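Local atomic coordinates of transcriptional regulator fur family (Xanthomonas campestris pv. campestris, PDB entry 7DH8), a protein that acts as a zinc-dependent regulator of zinc uptake, binding zinc ions and probably repressing transcription from its target DNA. Residues 117-128 against 155-166; 48-56 against 63-71. All coordinates share one frame; numbering follows the deposited sequence.

Contact 1: 117-128 against 155-166; sequences SVPFLICDRCHS and QTLEVHGLCAKC. With ZN (zinc ion), chain C.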
loop_
_atom_site.group_PDB
_atom_site.type_symbol
_atom_site.label_atom_id
_atom_site.label_comp_id
_atom_site.label_asym_id
_atom_site.label_seq_id
_atom_site.Cartn_x
_atom_site.Cartn_y
_atom_site.Cartn_z
ATOM N N SER A 117 -3.166 -12.625 3.176
ATOM C CA SER A 117 -3.335 -11.190 3.290
ATOM C C SER A 117 -3.596 -10.884 4.754
ATOM O O SER A 117 -4.412 -11.579 5.391
ATOM C CB SER A 117 -4.494 -10.736 2.395
ATOM O OG SER A 117 -3.997 -10.850 1.066
ATOM N N VAL A 118 -2.853 -9.908 5.298
ATOM C CA VAL A 118 -2.958 -9.572 6.728
ATOM C C VAL A 118 -2.676 -8.090 6.927
ATOM O O VAL A 118 -1.882 -7.515 6.198
ATOM C CB VAL A 118 -1.982 -10.370 7.605
ATOM C CG1 VAL A 118 -2.368 -11.822 7.683
ATOM C CG2 VAL A 118 -0.509 -10.124 7.146
ATOM N N PRO A 119 -3.283 -7.467 7.919
ATOM C CA PRO A 119 -2.920 -6.095 8.274
ATOM C C PRO A 119 -1.542 -6.027 8.913
ATOM O O PRO A 119 -1.112 -6.921 9.656
ATOM C CB PRO A 119 -4.001 -5.698 9.302
ATOM C CG PRO A 119 -5.128 -6.749 9.100
ATOM C CD PRO A 119 -4.383 -7.985 8.741
ATOM N N PHE A 120 -0.923 -4.898 8.685
ATOM C CA PHE A 120 0.292 -4.433 9.328
ATOM C C PHE A 120 0.035 -3.092 9.970
ATOM O O PHE A 120 -0.597 -2.231 9.343
ATOM C CB PHE A 120 1.422 -4.256 8.276
ATOM C CG PHE A 120 1.929 -5.536 7.787
ATOM C CD1 PHE A 120 1.334 -6.139 6.694
ATOM C CD2 PHE A 120 2.962 -6.177 8.435
ATOM C CE1 PHE A 120 1.757 -7.367 6.266
ATOM C CE2 PHE A 120 3.382 -7.417 7.996
ATOM C CZ PHE A 120 2.790 -7.997 6.925
ATOM N N LEU A 121 0.535 -2.914 11.220
ATOM C CA LEU A 121 0.605 -1.615 11.871
ATOM C C LEU A 121 2.010 -1.082 11.635
ATOM O O LEU A 121 2.982 -1.705 12.057
ATOM C CB LEU A 121 0.350 -1.730 13.378
ATOM C CG LEU A 121 -0.914 -2.509 13.808
ATOM C CD1 LEU A 121 -0.978 -2.672 15.291
ATOM C CD2 LEU A 121 -2.167 -1.816 13.209
ATOM N N ILE A 122 2.132 0.051 10.967
ATOM C CA ILE A 122 3.440 0.575 10.605
ATOM C C ILE A 122 3.579 1.937 11.245
ATOM O O ILE A 122 2.788 2.831 10.975
ATOM C CB ILE A 122 3.630 0.636 9.078
ATOM C CG1 ILE A 122 3.453 -0.741 8.471
ATOM C CG2 ILE A 122 5.085 1.138 8.702
ATOM C CD1 ILE A 122 3.383 -0.658 6.858
ATOM N N CYS A 123 4.546 2.086 12.163
ATOM C CA CYS A 123 4.647 3.340 12.875
ATOM C C CYS A 123 5.234 4.361 11.915
ATOM O O CYS A 123 6.253 4.094 11.284
ATOM C CB CYS A 123 5.531 3.203 14.122
ATOM S SG CYS A 123 5.755 4.740 14.990
ATOM N N ASP A 124 4.623 5.544 11.857
ATOM C CA ASP A 124 5.134 6.612 11.012
ATOM C C ASP A 124 6.503 7.109 11.475
ATOM O O ASP A 124 7.270 7.615 10.660
ATOM C CB ASP A 124 4.164 7.793 11.009
ATOM C CG ASP A 124 2.834 7.473 10.333
ATOM O OD1 ASP A 124 2.732 6.477 9.572
ATOM O OD2 ASP A 124 1.880 8.252 10.569
ATOM N N ARG A 125 6.812 7.035 12.769
ATOM C CA ARG A 125 8.006 7.725 13.272
ATOM C C ARG A 125 9.222 6.788 13.371
ATOM O O ARG A 125 10.302 7.113 12.867
ATOM C CB ARG A 125 7.668 8.366 14.621
ATOM C CG ARG A 125 8.906 9.088 15.316
ATOM C CD ARG A 125 8.459 10.011 16.435
ATOM N NE ARG A 125 7.330 10.821 16.021
ATOM C CZ ARG A 125 6.369 11.187 16.858
ATOM N NH1 ARG A 125 6.461 10.812 18.129
ATOM N NH2 ARG A 125 5.330 11.911 16.427
ATOM N N CYS A 126 9.064 5.604 13.958
ATOM C CA CYS A 126 10.184 4.698 14.177
ATOM C C CYS A 126 10.228 3.578 13.151
ATOM O O CYS A 126 11.195 2.790 13.151
ATOM C CB CYS A 126 10.109 4.096 15.595
ATOM S SG CYS A 126 8.823 2.804 15.855
ATOM N N HIS A 127 9.186 3.483 12.305
ATOM C CA HIS A 127 9.066 2.587 11.151
ATOM C C HIS A 127 8.924 1.121 11.550
ATOM O O HIS A 127 9.054 0.257 10.680
ATOM C CB HIS A 127 10.257 2.738 10.173
ATOM C CG HIS A 127 10.608 4.178 9.887
ATOM N ND1 HIS A 127 11.827 4.743 10.219
ATOM C CD2 HIS A 127 9.859 5.185 9.372
ATOM C CE1 HIS A 127 11.819 6.027 9.907
ATOM N NE2 HIS A 127 10.641 6.316 9.370
ATOM N N SER A 128 8.682 0.806 12.826
ATOM C CA SER A 128 8.379 -0.586 13.158
ATOM C C SER A 128 7.122 -1.031 12.416
ATOM O O SER A 128 6.228 -0.214 12.122
ATOM C CB SER A 128 8.118 -0.788 14.659
ATOM O OG SER A 128 6.961 -0.015 15.028
ATOM N N GLN A 155 -4.613 -8.710 -0.746
ATOM C CA GLN A 155 -4.895 -7.380 -0.225
ATOM C C GLN A 155 -3.722 -6.720 0.476
ATOM O O GLN A 155 -3.044 -7.365 1.278
ATOM C CB GLN A 155 -6.052 -7.513 0.811
ATOM C CG GLN A 155 -7.297 -8.215 0.194
ATOM C CD GLN A 155 -8.432 -8.299 1.222
ATOM O OE1 GLN A 155 -8.389 -7.621 2.242
ATOM N NE2 GLN A 155 -9.430 -9.131 0.961
ATOM N N THR A 156 -3.566 -5.402 0.263
ATOM C CA THR A 156 -2.564 -4.597 0.937
ATOM C C THR A 156 -3.293 -3.837 2.017
ATOM O O THR A 156 -4.159 -3.012 1.700
ATOM C CB THR A 156 -1.912 -3.598 -0.033
ATOM O OG1 THR A 156 -1.203 -4.317 -1.026
ATOM C CG2 THR A 156 -0.916 -2.699 0.745
ATOM N N LEU A 157 -2.973 -4.132 3.286
ATOM C CA LEU A 157 -3.663 -3.576 4.438
ATOM C C LEU A 157 -2.562 -3.049 5.355
ATOM O O LEU A 157 -1.838 -3.800 6.017
ATOM C CB LEU A 157 -4.556 -4.604 5.156
ATOM C CG LEU A 157 -5.449 -5.421 4.175
ATOM C CD1 LEU A 157 -5.883 -6.680 4.921
ATOM C CD2 LEU A 157 -6.621 -4.571 3.716
ATOM N N GLU A 158 -2.408 -1.745 5.394
ATOM C CA GLU A 158 -1.326 -1.186 6.203
ATOM C C GLU A 158 -1.896 -0.032 7.009
ATOM O O GLU A 158 -2.347 0.963 6.450
ATOM C CB GLU A 158 -0.180 -0.770 5.300
ATOM C CG GLU A 158 0.323 -1.969 4.431
ATOM C CD GLU A 158 1.477 -1.641 3.446
ATOM O OE1 GLU A 158 1.843 -0.477 3.265
ATOM O OE2 GLU A 158 1.995 -2.592 2.837
ATOM N N VAL A 159 -1.842 -0.140 8.310
ATOM C CA VAL A 159 -2.397 0.897 9.171
ATOM C C VAL A 159 -1.257 1.807 9.584
ATOM O O VAL A 159 -0.258 1.329 10.152
ATOM C CB VAL A 159 -3.114 0.268 10.375
ATOM C CG1 VAL A 159 -3.629 1.352 11.313
ATOM C CG2 VAL A 159 -4.268 -0.611 9.865
ATOM N N HIS A 160 -1.424 3.119 9.363
ATOM C CA HIS A 160 -0.416 4.098 9.760
ATOM C C HIS A 160 -0.800 4.843 11.036
ATOM O O HIS A 160 -1.958 4.870 11.460
ATOM C CB HIS A 160 -0.172 5.119 8.648
ATOM C CG HIS A 160 -0.030 4.490 7.299
ATOM N ND1 HIS A 160 1.160 3.932 6.851
ATOM C CD2 HIS A 160 -0.932 4.341 6.290
ATOM C CE1 HIS A 160 0.977 3.458 5.622
ATOM N NE2 HIS A 160 -0.289 3.672 5.273
ATOM N N GLY A 161 0.200 5.481 11.623
ATOM C CA GLY A 161 0.030 6.177 12.893
ATOM C C GLY A 161 1.298 5.991 13.713
ATOM O O GLY A 161 2.416 5.825 13.159
ATOM N N LEU A 162 1.132 5.935 15.037
ATOM C CA LEU A 162 2.265 5.869 15.959
ATOM C C LEU A 162 2.162 4.636 16.845
ATOM O O LEU A 162 1.094 4.366 17.424
ATOM C CB LEU A 162 2.315 7.106 16.845
ATOM C CG LEU A 162 2.565 8.435 16.091
ATOM C CD1 LEU A 162 2.458 9.651 17.041
ATOM C CD2 LEU A 162 3.889 8.420 15.300
ATOM N N CYS A 163 3.278 3.920 16.987
ATOM C CA CYS A 163 3.264 2.814 17.934
ATOM C C CYS A 163 3.204 3.348 19.376
ATOM O O CYS A 163 3.298 4.555 19.622
ATOM C CB CYS A 163 4.473 1.929 17.716
ATOM S SG CYS A 163 6.043 2.769 18.418
ATOM N N ALA A 164 2.937 2.444 20.339
ATOM C CA ALA A 164 2.775 2.873 21.722
ATOM C C ALA A 164 3.982 3.649 22.216
ATOM O O ALA A 164 3.831 4.647 22.919
ATOM C CB ALA A 164 2.578 1.690 22.655
ATOM N N LYS A 165 5.185 3.179 21.900
ATOM C CA LYS A 165 6.397 3.874 22.390
ATOM C C LYS A 165 6.442 5.312 21.887
ATOM O O LYS A 165 6.678 6.253 22.650
ATOM C CB LYS A 165 7.660 3.151 21.903
ATOM C CG LYS A 165 8.111 2.015 22.728
ATOM C CD LYS A 165 7.255 0.759 22.650
ATOM C CE LYS A 165 8.059 -0.396 23.255
ATOM N NZ LYS A 165 9.308 -0.558 22.429
ATOM N N CYS A 166 6.219 5.500 20.579
ATOM C CA CYS A 166 6.310 6.838 20.016
ATOM C C CYS A 166 5.157 7.728 20.468
ATOM O O CYS A 166 5.362 8.928 20.690
ATOM C CB CYS A 166 6.370 6.779 18.481
ATOM S SG CYS A 166 7.909 6.016 17.793
HETATM ZN ZN ZN C . 7.145 4.003 16.729
HETATM O O HOH W 1 -1.162 -6.054 3.974
HETATM O O HOH W 2 -1.329 -8.564 3.059
#
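Leu121 and Val159 form the apolar centre: they lie side by side on one face of the sheet, with Leu121 CD2 3.6 Å from Val159 CB. On the other face, Ile122 CD1 lies along the length of the extended Glu158 side chain as far as OE1, and the two carboxylate oxygens are hydrogen-bonded to Ser101 OG and Glu100 N. Strands 119-123 and 155-160 pair in parallel. Val159 N donates to Phe120 O, Val159 O accepts from Ile122 N (2.8 Å, 174°), and Gln155 N donates to Ser117 OG at 2.9 Å. The second subunit pairs antiparallel with 155-162, carrying the sheet across the dimer. Beyond Gly161, whose O accepts from Asp124 N, the chains close on a zinc ion bound through SG at 2.2 to 2.4 Å, Cys123 and Cys126 from a turn and Cys163 and Cys166 from the start of a helix, where Cys163 is the N-cap. Cys123 SG also accepts from Cys163 N (3.3 Å), Arg125 N and Cys126 N; its 177° chi1 carries it to zinc and Cys163 alike. Leu162 CD2 lies over one face of the Arg125 guanidinium, toward its rim. Three N-H groups on one thiolate would probably temper its negative charge, consistent with a structural Cys4 zinc site.

Contact 2: 48-56 against 63-71; sequences NVLRLIADA and YELLDWVRE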
loop_
_atom_site.group_PDB
_atom_site.type_symbol
_atom_site.label_atom_id
_atom_site.label_comp_id
_atom_site.label_asym_id
_atom_site.label_seq_id
_atom_site.Cartn_x
_atom_site.Cartn_y
_atom_site.Cartn_z
ATOM N N ASN A 48 20.123 -17.250 3.644
ATOM C CA ASN A 48 20.848 -16.077 4.110
ATOM C C ASN A 48 20.049 -14.805 3.884
ATOM O O ASN A 48 20.132 -13.873 4.692
ATOM C CB ASN A 48 22.213 -15.974 3.422
ATOM C CG ASN A 48 23.117 -14.943 4.081
ATOM O OD1 ASN A 48 23.190 -14.861 5.316
ATOM N ND2 ASN A 48 23.817 -14.154 3.266
ATOM N N VAL A 49 19.282 -14.729 2.796
ATOM C CA VAL A 49 18.425 -13.570 2.613
ATOM C C VAL A 49 17.336 -13.568 3.675
ATOM O O VAL A 49 17.107 -12.563 4.352
ATOM C CB VAL A 49 17.845 -13.539 1.189
ATOM C CG1 VAL A 49 16.762 -12.480 1.075
ATOM C CG2 VAL A 49 18.946 -13.173 0.227
ATOM N N LEU A 50 16.692 -14.724 3.872
ATOM C CA LEU A 50 15.633 -14.835 4.861
ATOM C C LEU A 50 16.169 -14.512 6.235
ATOM O O LEU A 50 15.567 -13.726 6.978
ATOM C CB LEU A 50 15.035 -16.250 4.839
ATOM C CG LEU A 50 14.047 -16.528 5.977
ATOM C CD1 LEU A 50 12.825 -15.615 5.861
ATOM C CD2 LEU A 50 13.630 -17.990 6.016
ATOM N N ARG A 51 17.333 -15.092 6.575
ATOM C CA ARG A 51 17.945 -14.856 7.880
ATOM C C ARG A 51 18.238 -13.375 8.097
ATOM O O ARG A 51 17.949 -12.827 9.171
ATOM C CB ARG A 51 19.226 -15.682 8.020
ATOM C CG ARG A 51 19.880 -15.579 9.395
ATOM C CD ARG A 51 21.360 -16.015 9.376
ATOM N NE ARG A 51 21.631 -17.030 8.355
ATOM C CZ ARG A 51 21.207 -18.294 8.401
ATOM N NH1 ARG A 51 20.490 -18.741 9.431
ATOM N NH2 ARG A 51 21.509 -19.118 7.403
ATOM N N LEU A 52 18.846 -12.713 7.099
ATOM C CA LEU A 52 19.125 -11.288 7.218
ATOM C C LEU A 52 17.849 -10.483 7.453
ATOM O O LEU A 52 17.821 -9.576 8.296
ATOM C CB LEU A 52 19.844 -10.782 5.962
ATOM C CG LEU A 52 21.333 -11.210 5.822
ATOM C CD1 LEU A 52 21.908 -10.772 4.451
ATOM C CD2 LEU A 52 22.188 -10.717 6.992
ATOM N N ILE A 53 16.783 -10.769 6.701
ATOM C CA ILE A 53 15.570 -9.964 6.882
ATOM C C ILE A 53 14.980 -10.216 8.272
ATOM O O ILE A 53 14.638 -9.278 8.994
ATOM C CB ILE A 53 14.556 -10.234 5.748
ATOM C CG1 ILE A 53 15.095 -9.770 4.396
ATOM C CG2 ILE A 53 13.125 -9.605 6.043
ATOM C CD1 ILE A 53 14.292 -10.272 3.218
ATOM N N ALA A 54 14.937 -11.481 8.691
ATOM C CA ALA A 54 14.377 -11.836 9.993
ATOM C C ALA A 54 15.143 -11.195 11.155
ATOM O O ALA A 54 14.545 -10.873 12.184
ATOM C CB ALA A 54 14.351 -13.359 10.145
ATOM N N ASP A 55 16.446 -10.991 11.006
ATOM C CA ASP A 55 17.318 -10.466 12.050
ATOM C C ASP A 55 17.259 -8.953 12.187
ATOM O O ASP A 55 17.732 -8.425 13.205
ATOM C CB ASP A 55 18.785 -10.817 11.768
ATOM C CG ASP A 55 19.261 -12.047 12.507
ATOM O OD1 ASP A 55 18.585 -12.480 13.475
ATOM O OD2 ASP A 55 20.343 -12.569 12.118
ATOM N N ALA A 56 16.720 -8.240 11.201
ATOM C CA ALA A 56 16.817 -6.790 11.228
ATOM C C ALA A 56 15.832 -6.146 12.213
ATOM O O ALA A 56 16.167 -5.137 12.841
ATOM C CB ALA A 56 16.625 -6.240 9.820
ATOM N N TYR A 63 18.079 -2.432 -1.307
ATOM C CA TYR A 63 19.519 -2.130 -1.390
ATOM C C TYR A 63 20.256 -2.375 -0.073
ATOM O O TYR A 63 21.473 -2.591 -0.062
ATOM C CB TYR A 63 19.766 -0.697 -1.842
ATOM C CG TYR A 63 19.342 0.337 -0.829
ATOM C CD1 TYR A 63 20.149 0.645 0.264
ATOM C CD2 TYR A 63 18.131 1.009 -0.968
ATOM C CE1 TYR A 63 19.743 1.577 1.167
ATOM C CE2 TYR A 63 17.733 1.953 -0.053
ATOM C CZ TYR A 63 18.552 2.232 0.991
ATOM O OH TYR A 63 18.194 3.197 1.916
ATOM N N GLU A 64 19.565 -2.318 1.055
ATOM C CA GLU A 64 20.240 -2.693 2.288
ATOM C C GLU A 64 20.504 -4.182 2.312
ATOM O O GLU A 64 21.525 -4.638 2.823
ATOM C CB GLU A 64 19.378 -2.309 3.505
ATOM C CG GLU A 64 19.320 -0.843 3.728
ATOM C CD GLU A 64 18.328 -0.532 4.816
ATOM O OE1 GLU A 64 17.363 -1.332 4.965
ATOM O OE2 GLU A 64 18.515 0.500 5.504
ATOM N N LEU A 65 19.551 -4.966 1.824
ATOM C CA LEU A 65 19.751 -6.407 1.848
ATOM C C LEU A 65 20.948 -6.789 0.989
ATOM O O LEU A 65 21.736 -7.663 1.353
ATOM C CB LEU A 65 18.469 -7.096 1.354
ATOM C CG LEU A 65 18.505 -8.574 1.010
ATOM C CD1 LEU A 65 18.722 -9.383 2.305
ATOM C CD2 LEU A 65 17.187 -8.965 0.320
ATOM N N LEU A 66 21.099 -6.137 -0.162
ATOM C CA LEU A 66 22.252 -6.444 -1.007
ATOM C C LEU A 66 23.562 -6.079 -0.339
ATOM O O LEU A 66 24.497 -6.882 -0.346
ATOM C CB LEU A 66 22.161 -5.718 -2.334
ATOM C CG LEU A 66 21.516 -6.756 -3.210
ATOM C CD1 LEU A 66 19.963 -6.633 -3.031
ATOM C CD2 LEU A 66 22.013 -6.612 -4.612
ATOM N N ASP A 67 23.656 -4.856 0.192
ATOM C CA ASP A 67 24.783 -4.489 1.051
ATOM C C ASP A 67 25.100 -5.592 2.045
ATOM O O ASP A 67 26.232 -6.085 2.074
ATOM C CB ASP A 67 24.530 -3.172 1.789
ATOM C CG ASP A 67 24.796 -1.961 0.925
ATOM O OD1 ASP A 67 25.725 -2.033 0.072
ATOM O OD2 ASP A 67 24.067 -0.947 1.083
ATOM N N TRP A 68 24.111 -6.028 2.844
ATOM C CA TRP A 68 24.432 -7.006 3.890
ATOM C C TRP A 68 24.712 -8.418 3.381
ATOM O O TRP A 68 25.301 -9.238 4.099
ATOM C CB TRP A 68 23.249 -7.217 4.845
ATOM C CG TRP A 68 22.693 -5.966 5.453
ATOM C CD1 TRP A 68 23.321 -4.772 5.557
ATOM C CD2 TRP A 68 21.393 -5.783 6.012
ATOM N NE1 TRP A 68 22.509 -3.856 6.148
ATOM C CE2 TRP A 68 21.319 -4.452 6.452
ATOM C CE3 TRP A 68 20.296 -6.624 6.214
ATOM C CZ2 TRP A 68 20.198 -3.928 7.049
ATOM C CZ3 TRP A 68 19.170 -6.097 6.829
ATOM C CH2 TRP A 68 19.135 -4.755 7.236
ATOM N N VAL A 69 24.237 -8.742 2.174
ATOM C CA VAL A 69 24.503 -10.065 1.616
ATOM C C VAL A 69 25.849 -10.043 0.890
ATOM O O VAL A 69 26.402 -11.091 0.537
ATOM C CB VAL A 69 23.546 -10.357 0.445
ATOM C CG1 VAL A 69 24.216 -11.224 -0.623
ATOM C CG2 VAL A 69 22.290 -11.020 0.957
ATOM N N ARG A 70 26.419 -8.858 0.710
ATOM C CA ARG A 70 27.816 -8.653 0.345
ATOM C C ARG A 70 28.833 -8.624 1.484
ATOM O O ARG A 70 30.046 -8.612 1.234
ATOM C CB ARG A 70 27.902 -7.555 -0.701
ATOM C CG ARG A 70 27.684 -8.084 -2.076
ATOM C CD ARG A 70 26.856 -7.111 -2.874
ATOM N NE ARG A 70 26.974 -7.370 -4.302
ATOM C CZ ARG A 70 26.887 -6.437 -5.234
ATOM N NH1 ARG A 70 26.686 -5.169 -4.900
ATOM N NH2 ARG A 70 26.988 -6.782 -6.500
ATOM N N GLU A 71 28.357 -8.621 2.723
ATOM C CA GLU A 71 29.214 -8.642 3.914
ATOM C C GLU A 71 30.693 -8.839 3.704
ATOM O O GLU A 71 31.318 -9.567 4.480
ATOM C CB GLU A 71 28.762 -9.601 5.023
ATOM C CG GLU A 71 28.422 -11.034 4.559
ATOM C CD GLU A 71 27.570 -11.803 5.590
ATOM O OE1 GLU A 71 26.341 -11.989 5.356
ATOM O OE2 GLU A 71 28.134 -12.229 6.634
#
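The DNA-binding domain of Fur-family regulators is a winged helix, and two of its helices, 44-56 and 62-69, meet here at a steep angle. The short segments cross at 115°, with their axes 10.4 Å apart at closest approach, and the interface between them is mostly apolar. Leu52 points toward the second helix. Its CG lies anti to the carbonyl carbon (chi1 -73°), and its CD1 branch reaches between Trp68 and Val69, 3.5 Å from Val69 CG2 and 3.8 Å from Trp68 CB. Val69 meets Leu52 at about a right angle and uses the same CG2 methyl against Val49 CG2. Leu65 answers from the other helix with both of its branches. Both methyls meet Val49 CG1, CD2 at 3.6 Å and CD1 at 3.9 Å, and CD1 also reaches CB of Leu52 and CG1 of Ile53. Val60, in the connection between the helices, touches both Leu65 and Trp68. Elsewhere on the same two helices, Leu50 packs on helix 25-35 and Leu66 on helix 80-92, which ties the pair to the other helices of the domain. Towards the end of helix 44-56 the indole takes over: the Ala56 CB methyl approaches the six-membered ring of Trp68 obliquely, 3.9 Å from CH2.

How the contacts relate
Contacts 1 and 2 illustrate how place in the fold sets the chemistry of an interface. Both are partly buried, and they share no element: contact 2 joins two helices of the DNA-binding domain, while contact 1 joins neighbouring strands of the dimerisation domain and the zinc site beyond them. Contact 2 relies on methyl groups and one indole between helices, and the second subunit does not touch its segments. Contact 1 combines backbone hydrogen bonds, apolar pairs and metal bonds, and reaches the dimer interface. Their centres are 22 Å apart and their nearest atoms about 9 Å. A second zinc ion, bound by His97, Cys108, His116 and Glu131, lies near Val118 of contact 1.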